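Local coordinates for leucine aminopeptidase 1 (Caenorhabditis elegans, PDB 2HC9) that removes N-terminal amino acids, preferably leucine, from peptides as a two-zinc M17 metalloaminopeptidase, and probably acts as a digestive enzyme, at the interface of chains A and B and the interface of chains A and C. Numbering follows the deposited sequence. Chains: chain A/B/C, Leucine aminopeptidase 1.

Contact 1: the interface of chains A and B. Residues chain A 372-374; chain B 409, 430.
The backbone N-H of A:Arg373 donates a hydrogen bond to the backbone carbonyl of B:Asp430, with 2.8 Å between A:Arg373 N and B:Asp430 O. Beside it, A:Leu374 spreads its two methyls over different partners. A:Leu374 CD1 stands squarely over one face of the B:Asp430 carboxylate, 4.0 Å from B:Asp430 CG, the carboxylate carbon. The other methyl, A:Leu374 CD2, meets the fork of B:Leu409, 3.7 Å from B:Leu409 CD2 and 3.9 Å from B:Leu409 CD1. The A:Arg373 side chain crosses B:Asp430 at about a right angle and touches it through its aliphatic part, A:Arg373 CB and CD each lying 4.0 Å from B:Asp430 OD1. Extended from CG to NE (chi3 175°), the chain then carries the guanidinium away from the carboxylate. A:Arg373 NE remains 5.1 Å from B:Asp430 OD1, so the opposite charges probably attract without forming a direct pair. A:Gly372, with a positive phi of 76°, brings its CA close to the same B:Asp430 carbonyl and leads the chain into the bonded N-H. The A segment links helix 367-371 to strand 376-380. On the other side, B:Leu409 belongs to the short helix 407-410, and B:Asp430 lies in the loop just before helix 433-442. The two-fold interface repeats the patch with the chains exchanged.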
# COMPACT_ATOMS: atom_id res chain seq x y z
N GLY A 372 -2.15 -12.86 22.15
CA GLY A 372 -2.56 -11.53 22.60
C GLY A 372 -1.39 -10.78 23.25
O GLY A 372 -0.22 -11.17 23.10
N ARG A 373 -1.70 -9.71 23.97
CA ARG A 373 -0.64 -8.77 24.40
C ARG A 373 -0.19 -8.96 25.84
O ARG A 373 0.79 -8.35 26.26
CB ARG A 373 -1.05 -7.32 24.13
CG ARG A 373 -1.30 -7.06 22.64
CD ARG A 373 -1.41 -5.59 22.30
NE ARG A 373 -1.52 -5.47 20.84
CZ ARG A 373 -0.52 -5.65 19.96
NH1 ARG A 373 0.72 -5.92 20.37
NH2 ARG A 373 -0.74 -5.55 18.67
N LEU A 374 -0.90 -9.80 26.59
CA LEU A 374 -0.59 -10.04 28.01
C LEU A 374 0.10 -11.38 28.24
O LEU A 374 0.75 -11.57 29.27
CB LEU A 374 -1.89 -9.99 28.84
CG LEU A 374 -2.40 -8.63 29.28
CD1 LEU A 374 -2.77 -7.75 28.12
CD2 LEU A 374 -3.58 -8.82 30.22
N LEU B 409 -10.19 -10.20 30.28
CA LEU B 409 -9.00 -9.51 29.73
C LEU B 409 -9.26 -8.91 28.35
O LEU B 409 -8.69 -7.88 28.03
CB LEU B 409 -7.81 -10.47 29.63
CG LEU B 409 -7.22 -10.97 30.95
CD1 LEU B 409 -6.03 -11.90 30.60
CD2 LEU B 409 -6.78 -9.78 31.84
N ASP B 430 -5.89 -6.17 22.82
CA ASP B 430 -5.16 -7.00 23.78
C ASP B 430 -5.31 -8.49 23.49
O ASP B 430 -4.41 -9.25 23.79
CB ASP B 430 -5.62 -6.72 25.19
CG ASP B 430 -5.03 -5.44 25.76
OD1 ASP B 430 -4.03 -4.93 25.22
OD2 ASP B 430 -5.58 -4.95 26.76

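Contact 2: the interface of chains A and C. Residues chain A 266; chain C 262, 332, 334, 426.
Two side-chain amides of chain C, C:Gln262 and C:Asn332, receive A:Lys266, one at its backbone and the other near its amino end. The C:Gln262 amide bonds through its edge: NE2 donates to the backbone carbonyl of A:Lys266, with 2.8 Å between C:Gln262 NE2 and A:Lys266 O. The acceptor lies almost exactly in the glutamine amide plane, and the N-H points at a lone pair in the plane of the lysine carbonyl. The bond is nearly straight, 163° at the hydrogen, which should fix the rotation of the amide. The aliphatic A:Lys266 CG sits obliquely to one face of this amide at its nitrogen end, 4.0 Å from C:Gln262 NE2. C:Leu426 borders the same carbonyl, its CD1 methyl 3.9 Å from A:Lys266 O.

The C:Asn332 amide is used differently. The lysine end comes to the edge between OD1 and ND2, displaced toward one face, with A:Lys266 CE 3.3 Å from C:Asn332 OD1 and A:Lys266 NZ 3.5 Å from C:Asn332 ND2. Above the opposite face, the backbone N of C:Asp334 donates to C:Asn332 OD1 at 2.9 Å, well out of the carbonyl plane. This second-shell bond should help to hold the amide. A:Lys266 has CG anti to its backbone nitrogen (chi1 -179°) and bends at chi3 (-137°), which leaves the amino group alongside the asparagine amide, turned toward C:Asp334. There it forms a long salt bridge, 3.9 Å from A:Lys266 NZ to C:Asp334 OD2. C:Asp334 is also a zinc ligand, so a weak electrostatic influence on the metal site is possible.

The lysine sits in the loop between strand 256-257 and the 3-10 helix 272-276 of chain A. C:Gln262 occupies the corresponding loop of chain C, C:Asn332 and C:Asp334 lie between strand 327-329 and helix 337-350, and C:Leu426 between strand 421-422 and helix 433-442. One subunit thus lends a side chain to the margin of its neighbour's active site.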
# COMPACT_ATOMS: atom_id res chain seq x y z
N LYS A 266 8.72 3.01 8.12
CA LYS A 266 8.78 4.26 8.90
C LYS A 266 8.05 4.12 10.23
O LYS A 266 8.52 4.63 11.26
CB LYS A 266 8.15 5.40 8.10
CG LYS A 266 8.20 6.74 8.84
CD LYS A 266 7.92 7.89 7.87
CE LYS A 266 8.86 9.05 8.10
NZ LYS A 266 8.43 10.29 7.33
N GLN C 262 14.75 5.72 8.69
CA GLN C 262 13.35 5.73 8.25
C GLN C 262 13.32 6.31 6.84
O GLN C 262 12.96 7.47 6.60
CB GLN C 262 12.45 6.49 9.22
CG GLN C 262 12.22 5.69 10.52
CD GLN C 262 11.78 6.57 11.65
OE1 GLN C 262 12.57 7.38 12.14
NE2 GLN C 262 10.54 6.40 12.08
N ASN C 332 11.47 10.10 14.29
CA ASN C 332 11.41 10.22 12.85
C ASN C 332 12.72 10.82 12.32
O ASN C 332 12.96 12.02 12.41
CB ASN C 332 10.21 11.09 12.43
CG ASN C 332 10.02 11.13 10.93
OD1 ASN C 332 10.84 10.62 10.16
ND2 ASN C 332 8.93 11.75 10.50
N ASP C 334 13.57 11.30 9.40
CA ASP C 334 13.29 12.18 8.24
C ASP C 334 12.75 13.56 8.70
O ASP C 334 12.54 14.47 7.88
CB ASP C 334 12.27 11.49 7.33
CG ASP C 334 12.22 12.05 5.92
OD1 ASP C 334 13.02 12.95 5.55
OD2 ASP C 334 11.38 11.57 5.15
N LEU C 426 3.88 10.53 14.67
CA LEU C 426 3.69 9.69 13.49
C LEU C 426 2.23 9.25 13.34
O LEU C 426 1.91 8.47 12.44
CB LEU C 426 4.61 8.47 13.54
CG LEU C 426 6.11 8.76 13.46
CD1 LEU C 426 6.89 7.44 13.51
CD2 LEU C 426 6.45 9.52 12.19

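Contact 1 and contact 2 have no residue in common, and their C-alpha centres are about 27 Å apart, but the loop between strand 421-422 and helix 433-442 serves both, through B:Asp430 and C:Leu426. Contact 1 belongs to a two-fold interface; contact 2 follows no exact two-fold. This fits the dimer-of-trimers hexamer of M17 aminopeptidases, with contact 2 probably within a trimer and contact 1 between trimers. Contact 2 lies about 8 Å from active-site C:Lys264, contact 1 about 20 Å from A:Lys264. Contact 1 looks mainly structural; contact 2 places a neighbour's side chain beside the catalytic centre and may link assembly to activity.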